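Local structure of HTPA Reductase (Selaginella moellendorffii, 5U5N) at residues M269-V272 with L273-G276. The protein probably catalyses the NAD(P)H-dependent reduction of 4-hydroxy-tetrahydrodipicolinate to tetrahydrodipicolinate in the diaminopimelate route of lysine biosynthesis. Numbering follows the deposited sequence.
Sequences MIDV and LEGG
The short helix near the C-terminus of this reductase illustrates how a helix is held and then let go, with M269, I270 and D271 each accepting an i to i+4 bond from L273, E274 and G275. L273 N reaches M269 O at 3.0 Å, and E274 N meets I270 O at 3.0 Å in a fairly straight bond (165° at the hydrogen). At the last turn G275 N bonds to D271 O at 3.1 Å, with a weak i to i+3 arm to V272 O alongside, consistent with tightening at a helix C-terminus. G276 then leaves helical geometry with positive phi, its N bonded to L273 O at 3.1 Å, while a water 2.8 Å from V272 O bridges to G276 O.

E274, which also touches Q146 of the second subunit, turns back along the helix: with CG beside its own backbone N (chi1 -74°) and the chain extended beyond, CG lies against I270 O and OE2 comes within 3.9 Å of I270 CG2. The same carboxylate brings OE1 to 3.5 Å from D271 OD1, the two planes 31° apart. These like charges may be eased by the partners of D271: OD1 is hydrogen-bonded elsewhere in the structure, and OD2 takes a bond from N268 N, with K264 NZ only a weak, long ion pair.

On the inward side L273 sets CG and CD1 beside M269 O and, with M269, touches K131 of helix 131-146; M269 also touches M129 and A126 of the NAD site, while V272 packs on F253 of helix 241-259. F147 of the second subunit meets I270 and L273. Such a helix, following strand 266-267, outermost in the parallel sheet of this chain, is the C-terminal return to the Rossmann-type nucleotide-binding domain in the DapB fold.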
ATOM      1  N   MET A 269     -13.399   1.509 -12.463  1.00 32.77           N
ATOM      2  CA  MET A 269     -12.925   0.376 -11.701  1.00 33.45           C
ATOM      3  C   MET A 269     -12.682   0.681 -10.203  1.00 33.92           C
ATOM      4  O   MET A 269     -12.747  -0.224  -9.368  1.00 34.14           O
ATOM      5  CB  MET A 269     -11.678  -0.196 -12.375  1.00 34.35           C
ATOM      6  CG  MET A 269     -11.105  -1.470 -11.768  1.00 35.16           C
ATOM      7  SD  MET A 269     -12.211  -2.914 -11.548  1.00 38.35           S
ATOM      8  CE  MET A 269     -12.993  -2.963 -13.142  1.00 37.04           C
ATOM      9  N   ILE A 270     -12.428   1.948  -9.863  1.00 34.25           N
ATOM     10  CA  ILE A 270     -12.339   2.366  -8.434  1.00 34.92           C
ATOM     11  C   ILE A 270     -13.694   2.119  -7.761  1.00 35.05           C
ATOM     12  O   ILE A 270     -13.763   1.581  -6.658  1.00 34.86           O
ATOM     13  CB  ILE A 270     -12.024   3.880  -8.263  1.00 36.15           C
ATOM     14  CG1 ILE A 270     -10.695   4.262  -8.913  1.00 36.14           C
ATOM     15  CG2 ILE A 270     -12.072   4.318  -6.789  1.00 37.35           C
ATOM     16  CD1 ILE A 270      -9.475   3.613  -8.348  1.00 35.47           C
ATOM     17  N   ASP A 271     -14.773   2.526  -8.439  1.00 34.80           N
ATOM     18  CA  ASP A 271     -16.138   2.303  -7.924  1.00 35.27           C
ATOM     19  C   ASP A 271     -16.407   0.823  -7.672  1.00 33.70           C
ATOM     20  O   ASP A 271     -17.021   0.507  -6.704  1.00 34.01           O
ATOM     21  CB  ASP A 271     -17.195   2.852  -8.904  1.00 36.12           C
ATOM     22  CG  ASP A 271     -17.072   4.359  -9.122  1.00 37.57           C
ATOM     23  OD1 ASP A 271     -16.805   5.092  -8.147  1.00 39.56           O
ATOM     24  OD2 ASP A 271     -17.235   4.805 -10.265  1.00 37.52           O
ATOM     25  N   VAL A 272     -15.951  -0.049  -8.575  1.00 32.08           N
ATOM     26  CA  VAL A 272     -16.092  -1.506  -8.448  1.00 31.47           C
ATOM     27  C   VAL A 272     -15.333  -1.980  -7.192  1.00 31.61           C
ATOM     28  O   VAL A 272     -15.860  -2.745  -6.419  1.00 31.92           O
ATOM     29  CB  VAL A 272     -15.587  -2.278  -9.700  1.00 30.36           C
ATOM     30  CG1 VAL A 272     -15.654  -3.795  -9.524  1.00 30.14           C
ATOM     31  CG2 VAL A 272     -16.349  -1.879 -10.957  1.00 30.46           C
ATOM     32  N   LEU A 273     -14.106  -1.515  -7.006  1.00 31.43           N
ATOM     33  CA  LEU A 273     -13.308  -1.898  -5.816  1.00 31.89           C
ATOM     34  C   LEU A 273     -14.024  -1.495  -4.512  1.00 33.29           C
ATOM     35  O   LEU A 273     -14.118  -2.272  -3.582  1.00 33.70           O
ATOM     36  CB  LEU A 273     -11.910  -1.289  -5.899  1.00 31.41           C
ATOM     37  CG  LEU A 273     -10.992  -1.964  -6.917  1.00 30.41           C
ATOM     38  CD1 LEU A 273      -9.809  -1.085  -7.291  1.00 30.32           C
ATOM     39  CD2 LEU A 273     -10.492  -3.320  -6.433  1.00 30.24           C
ATOM     40  N   GLU A 274     -14.557  -0.280  -4.498  1.00 34.49           N
ATOM     41  CA  GLU A 274     -15.312   0.247  -3.359  1.00 36.62           C
ATOM     42  C   GLU A 274     -16.559  -0.573  -3.032  1.00 37.52           C
ATOM     43  O   GLU A 274     -16.937  -0.670  -1.887  1.00 38.43           O
ATOM     44  CB  GLU A 274     -15.698   1.715  -3.578  1.00 37.64           C
ATOM     45  CG  GLU A 274     -14.563   2.716  -3.425  1.00 37.95           C
ATOM     46  CD  GLU A 274     -14.867   4.069  -4.058  1.00 38.98           C
ATOM     47  OE1 GLU A 274     -15.691   4.116  -5.013  1.00 39.25           O
ATOM     48  OE2 GLU A 274     -14.267   5.085  -3.658  1.00 39.78           O
ATOM     49  N   GLY A 275     -17.198  -1.173  -4.048  1.00 37.24           N
ATOM     50  CA  GLY A 275     -18.334  -2.076  -3.819  1.00 38.33           C
ATOM     51  C   GLY A 275     -18.061  -3.444  -3.172  1.00 38.96           C
ATOM     52  O   GLY A 275     -18.997  -4.180  -2.888  1.00 39.70           O
ATOM     53  N   GLY A 276     -16.789  -3.820  -3.018  1.00 38.85           N
ATOM     54  CA  GLY A 276     -16.420  -5.011  -2.258  1.00 40.03           C
ATOM     55  C   GLY A 276     -16.381  -6.229  -3.140  1.00 39.80           C
ATOM     56  O   GLY A 276     -16.752  -6.152  -4.300  1.00 39.30           O
TER
HETATM   57  O   HOH W   1     -17.746  -4.800  -6.213  1.00 31.55           O
HETATM   58  O   HOH W   2     -14.069  -5.523  -5.940  1.00 32.92           O